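Local atomic coordinates of topoisomerase I-like protein (Leishmania donovani, PDB entry 2B9S), a protein that probably relaxes supercoiled DNA as a type IB topoisomerase, cutting and rejoining one strand at a time, and works as a heterodimer. Residues V179-I184 with A199-A204; I184-G189 with W214-R219; I43-R48 with E100-E105; M62-K67 with E105-W110. All blocks are in the same frame, centred on the assembly; numbering follows the deposited sequence.

Interaction 1: V179-I184 with A199-A204; sequences VQPEDI and AGHKWA
His201 meets Glu182 at the edge of its imidazole, close to the ring plane, while Pro181 CG and the amide end of Gln180 come up to the same ring obliquely. The other flat group, the indole of Trp203, has Pro181 O at its edge, and Ile184 CB packs 4.0 Å from Trp203 CE3. The indole NE1 turns elsewhere, to the carbonyl oxygen of Pro195. Glu182 starts out pointing away from the loop 199-204, but a bend at chi2 (73°) swings its CD back toward it. His201 ND1 then donates to Glu182 OE1 at 3.1 Å, on the syn side of a carboxylate whose plane is turned 56° from the ring. The second oxygen is used too: Lys202 N donates to Glu182 OE2 at 2.8 Å, nearly straight (169°) but from above the carboxylate plane. Alongside this, Pro181 CG packs against His201 CB at 3.5 Å. Farther along, Ala204 N bonds to Ile184 O at 2.8 Å, next to the parallel pairing of strands 185-187 and 205-207. The loop is thus laid against the short 3-10 turn 181-183 ahead of the sheet. With each oxygen taking an N-H from one of two successive residues, the rotation of the Glu182 carboxylate is restrained, and its charge would probably stabilise the protonated form of the solvent-exposed His201.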
# COMPACT_ATOMS: atom_id res chain seq x y z
N VAL D 179 -17.05 -12.12 2.71
CA VAL D 179 -17.78 -11.25 1.79
C VAL D 179 -18.84 -12.05 0.99
O VAL D 179 -18.52 -13.03 0.31
CB VAL D 179 -16.80 -10.54 0.82
CG1 VAL D 179 -17.54 -9.50 -0.04
CG2 VAL D 179 -15.66 -9.90 1.60
N GLN D 180 -20.10 -11.63 1.09
CA GLN D 180 -21.20 -12.20 0.30
C GLN D 180 -21.47 -11.37 -0.99
O GLN D 180 -21.09 -10.20 -1.06
CB GLN D 180 -22.48 -12.30 1.15
CG GLN D 180 -22.42 -13.30 2.35
CD GLN D 180 -22.11 -14.77 1.98
OE1 GLN D 180 -21.62 -15.53 2.81
NE2 GLN D 180 -22.40 -15.16 0.75
N PRO D 181 -22.10 -11.99 -2.00
CA PRO D 181 -22.55 -11.20 -3.15
C PRO D 181 -23.34 -9.93 -2.76
O PRO D 181 -23.18 -8.90 -3.42
CB PRO D 181 -23.43 -12.17 -3.92
CG PRO D 181 -22.92 -13.53 -3.56
CD PRO D 181 -22.43 -13.43 -2.16
N GLU D 182 -24.12 -10.00 -1.69
CA GLU D 182 -24.92 -8.87 -1.21
C GLU D 182 -24.08 -7.71 -0.68
O GLU D 182 -24.61 -6.61 -0.45
CB GLU D 182 -25.90 -9.34 -0.11
CG GLU D 182 -27.13 -10.12 -0.63
CD GLU D 182 -26.84 -11.56 -1.12
OE1 GLU D 182 -25.81 -12.18 -0.77
OE2 GLU D 182 -27.66 -12.11 -1.87
N ASP D 183 -22.79 -7.95 -0.47
CA ASP D 183 -21.86 -6.93 0.02
C ASP D 183 -21.20 -6.16 -1.14
O ASP D 183 -20.70 -5.05 -0.94
CB ASP D 183 -20.77 -7.60 0.89
CG ASP D 183 -21.34 -8.29 2.12
OD1 ASP D 183 -22.24 -7.71 2.76
OD2 ASP D 183 -20.90 -9.41 2.47
N ILE D 184 -21.23 -6.76 -2.33
CA ILE D 184 -20.45 -6.31 -3.50
C ILE D 184 -21.28 -5.49 -4.49
O ILE D 184 -22.35 -5.91 -4.95
CB ILE D 184 -19.76 -7.50 -4.20
CG1 ILE D 184 -18.78 -8.16 -3.23
CG2 ILE D 184 -19.03 -7.07 -5.49
CD1 ILE D 184 -18.39 -9.58 -3.59
N ALA D 199 -25.88 -18.71 -7.43
CA ALA D 199 -27.25 -19.15 -7.35
C ALA D 199 -27.84 -18.85 -5.96
O ALA D 199 -27.25 -19.23 -4.93
CB ALA D 199 -27.34 -20.65 -7.68
N GLY D 200 -28.95 -18.12 -5.95
CA GLY D 200 -29.63 -17.80 -4.70
C GLY D 200 -29.20 -16.50 -4.05
O GLY D 200 -29.79 -16.08 -3.05
N HIS D 201 -28.18 -15.86 -4.62
CA HIS D 201 -27.70 -14.59 -4.07
C HIS D 201 -27.90 -13.47 -5.10
O HIS D 201 -28.18 -13.76 -6.26
CB HIS D 201 -26.23 -14.70 -3.64
CG HIS D 201 -26.02 -15.63 -2.49
ND1 HIS D 201 -26.08 -15.21 -1.18
CD2 HIS D 201 -25.76 -16.96 -2.44
CE1 HIS D 201 -25.86 -16.24 -0.37
NE2 HIS D 201 -25.68 -17.32 -1.11
N LYS D 202 -27.78 -12.22 -4.65
CA LYS D 202 -27.77 -11.06 -5.54
C LYS D 202 -26.60 -10.12 -5.19
O LYS D 202 -26.02 -10.23 -4.12
CB LYS D 202 -29.10 -10.30 -5.47
CG LYS D 202 -29.73 -10.37 -4.11
CD LYS D 202 -30.44 -9.10 -3.67
CE LYS D 202 -30.50 -9.10 -2.13
NZ LYS D 202 -31.41 -8.07 -1.56
N TRP D 203 -26.26 -9.21 -6.10
CA TRP D 203 -25.29 -8.15 -5.84
C TRP D 203 -25.92 -7.08 -4.94
O TRP D 203 -27.15 -7.00 -4.82
CB TRP D 203 -24.84 -7.51 -7.16
CG TRP D 203 -24.17 -8.45 -8.13
CD1 TRP D 203 -24.55 -8.71 -9.42
CD2 TRP D 203 -22.99 -9.25 -7.91
NE1 TRP D 203 -23.69 -9.61 -10.00
CE2 TRP D 203 -22.73 -9.96 -9.10
CE3 TRP D 203 -22.12 -9.41 -6.81
CZ2 TRP D 203 -21.64 -10.83 -9.23
CZ3 TRP D 203 -21.06 -10.28 -6.93
CH2 TRP D 203 -20.82 -10.98 -8.14
N ALA D 204 -25.09 -6.25 -4.29
CA ALA D 204 -25.59 -5.10 -3.52
C ALA D 204 -26.30 -4.13 -4.45
O ALA D 204 -27.36 -3.61 -4.13
CB ALA D 204 -24.44 -4.37 -2.81

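Interaction 2: I184-G189 with W214-R219; sequences ITINIG and WLAMWR. With nucleotides of chain A.
Thr185 and Met217 sit opposite each other in the two inner strands of a four-stranded mixed sheet, where strands 185-187 and 216-219 run antiparallel. They form the hydrogen-bonded pair: Thr185 N donates to Met217 O at 2.8 Å, and Met217 N returns the bond to Thr185 O at 3.0 Å. Two residues on, Asn187 N bonds to Leu215 O. The Asn187 side chain adds a bond: chi1 (-168°) sets CG anti to the backbone N, and chi2 (58°) turns the amide so that ND2 donates to Trp214 O at 3.1 Å, almost straight down the carbonyl and in the amide plane, while OD1 takes the backbone N of Asp209 and NE2 of Gln207. This sheet belongs to the DNA-binding fragment of the eukaryotic topoisomerase I family, and the face carrying Thr185 and Met217 is turned to the duplex. There the Trp214 indole is sandwiched: Asn187 lies over one face, with its CB 3.5 Å from Trp214 CZ3, and Met217 CB lies over the opposite face, 3.6 Å above the plane and offset toward the rim. The indole edge meets the DNA backbone, Trp214 NE1 coming within 3.5 Å of O5' of DA7 of chain A, and Arg219 makes a salt bridge to another phosphate. On the reverse face Ile184 CG2 packs on Ala216 CB at 3.9 Å, and Ile184 CG1 runs beside Trp218 CB.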
# COMPACT_ATOMS: atom_id res chain seq x y z
N ILE D 184 -21.23 -6.76 -2.33
CA ILE D 184 -20.45 -6.31 -3.50
C ILE D 184 -21.28 -5.49 -4.49
O ILE D 184 -22.35 -5.91 -4.95
CB ILE D 184 -19.76 -7.50 -4.20
CG1 ILE D 184 -18.78 -8.16 -3.23
CG2 ILE D 184 -19.03 -7.07 -5.49
CD1 ILE D 184 -18.39 -9.58 -3.59
N THR D 185 -20.76 -4.30 -4.79
CA THR D 185 -21.31 -3.41 -5.81
C THR D 185 -20.50 -3.64 -7.08
O THR D 185 -19.26 -3.60 -7.07
CB THR D 185 -21.25 -1.91 -5.36
OG1 THR D 185 -22.01 -1.75 -4.16
CG2 THR D 185 -21.82 -0.97 -6.43
N ILE D 186 -21.21 -3.91 -8.17
CA ILE D 186 -20.60 -4.11 -9.48
C ILE D 186 -20.64 -2.79 -10.26
O ILE D 186 -21.67 -2.11 -10.33
CB ILE D 186 -21.32 -5.25 -10.25
CG1 ILE D 186 -21.07 -6.61 -9.56
CG2 ILE D 186 -20.92 -5.27 -11.72
CD1 ILE D 186 -19.73 -7.29 -9.84
N ASN D 187 -19.48 -2.40 -10.79
CA ASN D 187 -19.40 -1.25 -11.70
C ASN D 187 -19.06 -1.76 -13.09
O ASN D 187 -18.01 -2.38 -13.29
CB ASN D 187 -18.36 -0.23 -11.25
CG ASN D 187 -18.48 1.08 -12.01
OD1 ASN D 187 -19.52 1.71 -12.00
ND2 ASN D 187 -17.41 1.50 -12.65
N ILE D 188 -19.96 -1.49 -14.04
CA ILE D 188 -19.88 -2.03 -15.40
C ILE D 188 -20.57 -1.09 -16.42
O ILE D 188 -21.29 -0.16 -16.02
CB ILE D 188 -20.49 -3.46 -15.41
CG1 ILE D 188 -19.91 -4.30 -16.57
CG2 ILE D 188 -22.02 -3.43 -15.28
CD1 ILE D 188 -20.18 -5.76 -16.45
N GLY D 189 -20.36 -1.31 -17.72
CA GLY D 189 -21.04 -0.52 -18.76
C GLY D 189 -22.53 -0.79 -18.86
O GLY D 189 -22.96 -1.92 -18.68
N TRP D 214 -12.87 1.28 -11.12
CA TRP D 214 -13.02 0.01 -10.42
C TRP D 214 -14.17 -0.82 -10.98
O TRP D 214 -15.15 -0.25 -11.49
CB TRP D 214 -13.18 0.22 -8.91
CG TRP D 214 -14.26 1.16 -8.43
CD1 TRP D 214 -14.10 2.48 -8.09
CD2 TRP D 214 -15.63 0.83 -8.11
NE1 TRP D 214 -15.30 2.99 -7.63
CE2 TRP D 214 -16.24 2.00 -7.63
CE3 TRP D 214 -16.40 -0.34 -8.20
CZ2 TRP D 214 -17.59 2.04 -7.25
CZ3 TRP D 214 -17.72 -0.30 -7.82
CH2 TRP D 214 -18.30 0.87 -7.34
N LEU D 215 -14.04 -2.15 -10.87
CA LEU D 215 -15.04 -3.06 -11.43
C LEU D 215 -15.98 -3.60 -10.36
O LEU D 215 -17.11 -4.04 -10.65
CB LEU D 215 -14.36 -4.25 -12.15
CG LEU D 215 -13.14 -4.00 -13.03
CD1 LEU D 215 -12.64 -5.28 -13.76
CD2 LEU D 215 -13.37 -2.86 -14.01
N ALA D 216 -15.51 -3.60 -9.12
CA ALA D 216 -16.31 -4.05 -7.99
C ALA D 216 -15.79 -3.43 -6.69
O ALA D 216 -14.62 -3.02 -6.61
CB ALA D 216 -16.33 -5.60 -7.92
N MET D 217 -16.66 -3.36 -5.68
CA MET D 217 -16.37 -2.72 -4.39
C MET D 217 -17.14 -3.43 -3.30
O MET D 217 -18.28 -3.86 -3.52
CB MET D 217 -16.76 -1.23 -4.44
CG MET D 217 -16.51 -0.40 -3.16
SD MET D 217 -17.79 -0.50 -1.85
CE MET D 217 -19.15 0.40 -2.58
N TRP D 218 -16.52 -3.60 -2.14
CA TRP D 218 -17.24 -4.00 -0.94
C TRP D 218 -16.70 -3.24 0.26
O TRP D 218 -15.63 -2.62 0.21
CB TRP D 218 -17.24 -5.51 -0.72
CG TRP D 218 -15.93 -6.04 -0.29
CD1 TRP D 218 -15.51 -6.21 1.00
CD2 TRP D 218 -14.86 -6.49 -1.13
NE1 TRP D 218 -14.23 -6.71 1.02
CE2 TRP D 218 -13.80 -6.89 -0.28
CE3 TRP D 218 -14.69 -6.57 -2.53
CZ2 TRP D 218 -12.59 -7.39 -0.77
CZ3 TRP D 218 -13.46 -7.07 -3.02
CH2 TRP D 218 -12.42 -7.47 -2.12
N ARG D 219 -17.45 -3.26 1.33
CA ARG D 219 -17.02 -2.59 2.54
C ARG D 219 -16.51 -3.66 3.52
O ARG D 219 -17.21 -4.61 3.86
CB ARG D 219 -18.19 -1.78 3.08
CG ARG D 219 -17.85 -0.85 4.21
CD ARG D 219 -19.01 0.09 4.50
NE ARG D 219 -19.25 1.02 3.39
CZ ARG D 219 -18.64 2.20 3.28
NH1 ARG D 219 -17.74 2.57 4.20
NH2 ARG D 219 -18.91 2.99 2.25
P DA A 7 -16.11 5.56 -5.11
OP1 DA A 7 -16.98 5.86 -6.28
OP2 DA A 7 -16.17 4.26 -4.42
O5' DA A 7 -14.62 5.78 -5.58
C5' DA A 7 -14.21 7.03 -6.07
C4' DA A 7 -12.71 7.02 -6.29
O4' DA A 7 -12.06 7.32 -5.03
C3' DA A 7 -12.06 5.72 -6.78
O3' DA A 7 -10.94 6.10 -7.55
C2' DA A 7 -11.49 5.12 -5.53
C1' DA A 7 -11.01 6.41 -4.86
N9 DA A 7 -10.70 6.25 -3.44
C8 DA A 7 -11.41 5.48 -2.57
N7 DA A 7 -10.92 5.50 -1.37
C5 DA A 7 -9.82 6.31 -1.44
C6 DA A 7 -8.90 6.71 -0.47
N6 DA A 7 -8.96 6.30 0.80
N1 DA A 7 -7.91 7.53 -0.87
C2 DA A 7 -7.89 7.95 -2.14
N3 DA A 7 -8.70 7.62 -3.15
C4 DA A 7 -9.66 6.79 -2.72
O HOH W 1 -21.05 -2.54 -1.94

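Interaction 3: I43-R48 with E100-E105; sequences IFYDGR and ELCDFE
Tyr45 and Cys102 carry the tight side of this contact. The sulfur lies in the plane of the phenol ring, at its edge, with Cys102 SG 3.7 Å from Tyr45 CD1. Next to it Leu101 CB comes obliquely to Tyr45 CE1 at 3.6 Å. The hydroxyl at the far end of the ring accepts from the backbone N of Arg97. On the same side Ile43 CG2 lies beside Phe104 CD1 at 4.0 Å, and Trp85 of helix 75-89 covers both Ile43 and Cys102. The other face is looser and more exposed: Phe44 and Asp103 touch through their CB atoms at 4.2 Å, and the Phe44 ring leads away. At the turn end, Leu101 CD1 lies 4.0 Å from Asp46 CG. Between the two sides the backbones are joined by Phe44 N to Asp103 O (3.2 Å), Asp103 N to Phe44 O (2.8 Å) and Asp46 N to Leu101 O (2.9 Å). Asp103 OD1 also accepts from Glu105 N, an Asx turn at the start of helix 105-119. Strand 102-103 pairs with a beta hairpin, strands 43-45 and 48-50 joined by a two-residue loop in a type I' turn, to make a small three-stranded antiparallel sheet.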
# COMPACT_ATOMS: atom_id res chain seq x y z
N ILE D 43 -12.45 -28.86 20.02
CA ILE D 43 -11.50 -28.42 21.02
C ILE D 43 -11.85 -28.91 22.42
O ILE D 43 -12.89 -29.50 22.63
CB ILE D 43 -11.33 -26.89 21.00
CG1 ILE D 43 -12.54 -26.18 21.57
CG2 ILE D 43 -10.98 -26.40 19.64
CD1 ILE D 43 -12.21 -24.99 22.40
N PHE D 44 -10.97 -28.66 23.36
CA PHE D 44 -11.23 -28.98 24.75
C PHE D 44 -11.24 -27.72 25.59
O PHE D 44 -10.28 -26.98 25.61
CB PHE D 44 -10.21 -30.00 25.26
CG PHE D 44 -10.41 -31.39 24.73
CD1 PHE D 44 -10.03 -31.72 23.46
CD2 PHE D 44 -10.98 -32.36 25.52
CE1 PHE D 44 -10.23 -32.98 22.99
CE2 PHE D 44 -11.18 -33.62 25.04
CZ PHE D 44 -10.80 -33.93 23.78
N TYR D 45 -12.34 -27.47 26.27
CA TYR D 45 -12.44 -26.33 27.17
C TYR D 45 -12.41 -26.80 28.62
O TYR D 45 -13.16 -27.71 28.99
CB TYR D 45 -13.69 -25.50 26.90
CG TYR D 45 -13.73 -24.25 27.75
CD1 TYR D 45 -12.95 -23.13 27.41
CD2 TYR D 45 -14.49 -24.20 28.92
CE1 TYR D 45 -12.96 -21.99 28.20
CE2 TYR D 45 -14.51 -23.06 29.71
CZ TYR D 45 -13.74 -21.96 29.35
OH TYR D 45 -13.74 -20.82 30.13
N ASP D 46 -11.54 -26.19 29.42
CA ASP D 46 -11.28 -26.61 30.80
C ASP D 46 -11.23 -28.15 30.97
O ASP D 46 -11.79 -28.71 31.92
CB ASP D 46 -12.29 -25.97 31.74
CG ASP D 46 -11.84 -25.98 33.20
OD1 ASP D 46 -10.63 -26.20 33.46
OD2 ASP D 46 -12.72 -25.77 34.06
N GLY D 47 -10.55 -28.82 30.03
CA GLY D 47 -10.46 -30.28 30.00
C GLY D 47 -11.60 -31.10 29.40
O GLY D 47 -11.45 -32.28 29.18
N ARG D 48 -12.74 -30.47 29.13
CA ARG D 48 -13.92 -31.19 28.59
C ARG D 48 -14.10 -30.94 27.08
O ARG D 48 -14.01 -29.81 26.62
CB ARG D 48 -15.21 -30.82 29.38
N GLU D 100 -7.69 -18.75 27.99
CA GLU D 100 -6.63 -19.50 28.68
C GLU D 100 -7.01 -20.98 28.86
O GLU D 100 -6.15 -21.86 28.83
CB GLU D 100 -6.30 -18.83 30.05
N LEU D 101 -8.31 -21.23 29.02
CA LEU D 101 -8.84 -22.57 29.25
C LEU D 101 -9.22 -23.33 27.97
O LEU D 101 -9.68 -24.47 28.05
CB LEU D 101 -10.04 -22.51 30.20
CG LEU D 101 -9.77 -22.00 31.62
CD1 LEU D 101 -11.03 -22.10 32.45
CD2 LEU D 101 -8.64 -22.80 32.27
N CYS D 102 -9.02 -22.71 26.81
CA CYS D 102 -9.29 -23.34 25.51
C CYS D 102 -8.06 -24.08 25.03
O CYS D 102 -6.99 -23.48 24.96
CB CYS D 102 -9.65 -22.31 24.45
SG CYS D 102 -11.11 -21.36 24.73
N ASP D 103 -8.20 -25.34 24.66
CA ASP D 103 -7.09 -26.12 24.12
C ASP D 103 -7.39 -26.46 22.66
O ASP D 103 -8.26 -27.26 22.36
CB ASP D 103 -6.91 -27.38 24.94
CG ASP D 103 -5.65 -28.16 24.60
OD1 ASP D 103 -5.02 -27.94 23.55
OD2 ASP D 103 -5.29 -29.02 25.42
N PHE D 104 -6.63 -25.84 21.76
CA PHE D 104 -6.83 -25.95 20.32
C PHE D 104 -6.00 -27.02 19.68
O PHE D 104 -5.97 -27.12 18.46
CB PHE D 104 -6.49 -24.62 19.65
CG PHE D 104 -7.36 -23.48 20.06
CD1 PHE D 104 -8.57 -23.24 19.40
CD2 PHE D 104 -6.97 -22.61 21.09
CE1 PHE D 104 -9.39 -22.18 19.76
CE2 PHE D 104 -7.79 -21.52 21.47
CZ PHE D 104 -9.00 -21.32 20.80
N GLU D 105 -5.33 -27.83 20.49
CA GLU D 105 -4.34 -28.79 20.00
C GLU D 105 -4.85 -29.83 18.97
O GLU D 105 -4.17 -30.09 17.96
CB GLU D 105 -3.61 -29.45 21.19
CG GLU D 105 -2.28 -30.12 20.83
CD GLU D 105 -1.25 -29.18 20.15
OE1 GLU D 105 -1.36 -27.93 20.19
OE2 GLU D 105 -0.30 -29.72 19.56

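Interaction 4: M62-K67 with E105-W110; sequences MFAVMK and EPIYQW
Lys67 NZ reaches Glu105 OE1 at 3.0 Å, a salt bridge in which the ammonium meets OE1 on its syn side. The ammonium stands 28° out of the carboxylate plane, and the other oxygen, Glu105 OE2, is farther from Lys67 NZ at 3.6 Å. Gln109 NE2, one turn along the same helix, also approaches Glu105 OE2 from the anti side, but that contact is unusually short and its detail doubtful. The Lys67 chain gets there fully stretched. Its CG is anti to the backbone N (chi1 -168°) and no bend follows, which lays the methylenes across the ring of Tyr108 at about a right angle. Lys67 CD sits 3.6 Å above the centre of the Tyr108 ring, a CH-pi contact, while Lys67 CB rests over the same face, 3.7 Å from Tyr108 CE2. This joins the C-terminal part of helix 54-64 and the type I turn Ala64-Lys67 to the first turn and a half of helix 105-119, a helix-to-helix packing within the DNA-binding fragment, its nearest atom about 7 Å from the bound DNA. Closer to the backbone, Ala64 O approaches the Tyr108 ring obliquely, 3.3 Å from CD2, and Val65 O comes to the ring near its plane. The buried floor of the contact is apolar: Ala64 CB meets Ile107 CG2 at 3.7 Å, with Phe104 lying against Ala64 and Ile43 against Ile107.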
# COMPACT_ATOMS: atom_id res chain seq x y z
N MET D 62 -8.94 -20.67 12.47
CA MET D 62 -8.14 -19.52 12.04
C MET D 62 -7.02 -19.18 13.05
O MET D 62 -5.87 -19.00 12.67
CB MET D 62 -9.05 -18.31 11.84
CG MET D 62 -9.81 -18.27 10.56
SD MET D 62 -11.02 -16.94 10.63
CE MET D 62 -11.97 -17.39 9.16
N PHE D 63 -7.39 -19.12 14.32
CA PHE D 63 -6.49 -18.92 15.45
C PHE D 63 -5.57 -20.12 15.73
O PHE D 63 -4.34 -19.96 15.81
CB PHE D 63 -7.36 -18.63 16.69
CG PHE D 63 -6.57 -18.27 17.94
CD1 PHE D 63 -5.91 -17.04 18.05
CD2 PHE D 63 -6.53 -19.14 19.02
CE1 PHE D 63 -5.21 -16.70 19.20
CE2 PHE D 63 -5.82 -18.80 20.19
CZ PHE D 63 -5.17 -17.58 20.28
N ALA D 64 -6.17 -21.31 15.89
CA ALA D 64 -5.45 -22.57 16.17
C ALA D 64 -4.25 -22.81 15.29
O ALA D 64 -3.21 -23.28 15.73
CB ALA D 64 -6.43 -23.79 16.07
N VAL D 65 -4.44 -22.50 14.02
CA VAL D 65 -3.51 -22.69 12.91
C VAL D 65 -2.32 -21.70 12.96
O VAL D 65 -1.23 -21.95 12.40
CB VAL D 65 -4.37 -22.52 11.63
CG1 VAL D 65 -3.74 -21.65 10.56
CG2 VAL D 65 -4.89 -23.87 11.11
N MET D 66 -2.52 -20.59 13.70
CA MET D 66 -1.51 -19.54 13.85
C MET D 66 -0.59 -19.72 15.06
O MET D 66 0.12 -18.78 15.42
CB MET D 66 -2.18 -18.16 13.92
CG MET D 66 -2.74 -17.71 12.58
SD MET D 66 -3.37 -16.02 12.64
CE MET D 66 -1.83 -15.08 12.84
N LYS D 67 -0.58 -20.92 15.66
CA LYS D 67 0.18 -21.25 16.88
C LYS D 67 1.67 -20.84 16.91
O LYS D 67 2.19 -20.45 17.94
CB LYS D 67 0.07 -22.75 17.18
CG LYS D 67 0.55 -23.15 18.56
CD LYS D 67 0.74 -24.65 18.64
CE LYS D 67 1.12 -25.09 20.07
NZ LYS D 67 1.35 -26.58 20.11
N GLU D 105 -5.33 -27.83 20.49
CA GLU D 105 -4.34 -28.79 20.00
C GLU D 105 -4.85 -29.83 18.97
O GLU D 105 -4.17 -30.09 17.96
CB GLU D 105 -3.61 -29.45 21.19
CG GLU D 105 -2.28 -30.12 20.83
CD GLU D 105 -1.25 -29.18 20.15
OE1 GLU D 105 -1.36 -27.93 20.19
OE2 GLU D 105 -0.30 -29.72 19.56
N PRO D 106 -6.05 -30.43 19.20
CA PRO D 106 -6.54 -31.34 18.14
C PRO D 106 -6.69 -30.65 16.77
O PRO D 106 -6.36 -31.25 15.74
CB PRO D 106 -7.91 -31.81 18.69
CG PRO D 106 -7.82 -31.60 20.18
CD PRO D 106 -6.97 -30.38 20.35
N ILE D 107 -7.15 -29.40 16.73
CA ILE D 107 -7.27 -28.71 15.46
C ILE D 107 -5.89 -28.37 14.88
O ILE D 107 -5.65 -28.56 13.68
CB ILE D 107 -8.14 -27.45 15.53
CG1 ILE D 107 -9.60 -27.84 15.87
CG2 ILE D 107 -7.99 -26.65 14.22
CD1 ILE D 107 -10.53 -26.65 16.13
N TYR D 108 -4.99 -27.86 15.72
CA TYR D 108 -3.61 -27.61 15.28
C TYR D 108 -2.98 -28.84 14.64
O TYR D 108 -2.38 -28.76 13.58
CB TYR D 108 -2.72 -27.17 16.45
CG TYR D 108 -1.32 -26.82 15.99
CD1 TYR D 108 -0.22 -27.55 16.43
CD2 TYR D 108 -1.10 -25.77 15.09
CE1 TYR D 108 1.07 -27.22 16.01
CE2 TYR D 108 0.16 -25.44 14.65
CZ TYR D 108 1.25 -26.16 15.12
OH TYR D 108 2.53 -25.84 14.69
N GLN D 109 -3.08 -29.97 15.33
CA GLN D 109 -2.54 -31.23 14.83
C GLN D 109 -3.18 -31.67 13.53
O GLN D 109 -2.48 -32.11 12.62
CB GLN D 109 -2.64 -32.32 15.91
CG GLN D 109 -1.76 -32.02 17.14
CD GLN D 109 -0.29 -31.86 16.79
OE1 GLN D 109 0.20 -32.46 15.83
NE2 GLN D 109 0.41 -31.03 17.55
N TRP D 110 -4.51 -31.52 13.42
CA TRP D 110 -5.23 -31.71 12.14
C TRP D 110 -4.60 -30.88 11.03
O TRP D 110 -4.34 -31.38 9.95
CB TRP D 110 -6.72 -31.35 12.30
CG TRP D 110 -7.49 -31.33 10.99
CD1 TRP D 110 -8.07 -32.40 10.35
CD2 TRP D 110 -7.75 -30.18 10.15
NE1 TRP D 110 -8.68 -31.99 9.19
CE2 TRP D 110 -8.50 -30.64 9.04
CE3 TRP D 110 -7.42 -28.82 10.24
CZ2 TRP D 110 -8.93 -29.79 8.01
CZ3 TRP D 110 -7.86 -27.97 9.22
CH2 TRP D 110 -8.59 -28.47 8.11

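The four contacts form two pairs within the DNA-binding fragment. Interactions 1 and 2 share Ile184, with centres about 11 Å apart; Trp203 CD2 packs on Ile186 CG1 at 3.7 Å, so the loop contact continues into the sheet. Interactions 3 and 4 share Glu105, about 12 Å between centres, and meet where Ile43 CG2 touches Ile107 CD1 at 3.6 Å and the rings of Phe104 and Phe63 come together edge-to-face. Between the pairs nothing touches: the nearest atoms of interactions 1 and 4 are about 10 Å apart. Interaction 2 reaches the DNA directly. None uses the vanadate-pocket residues Arg290, Lys328, Arg386 and His429.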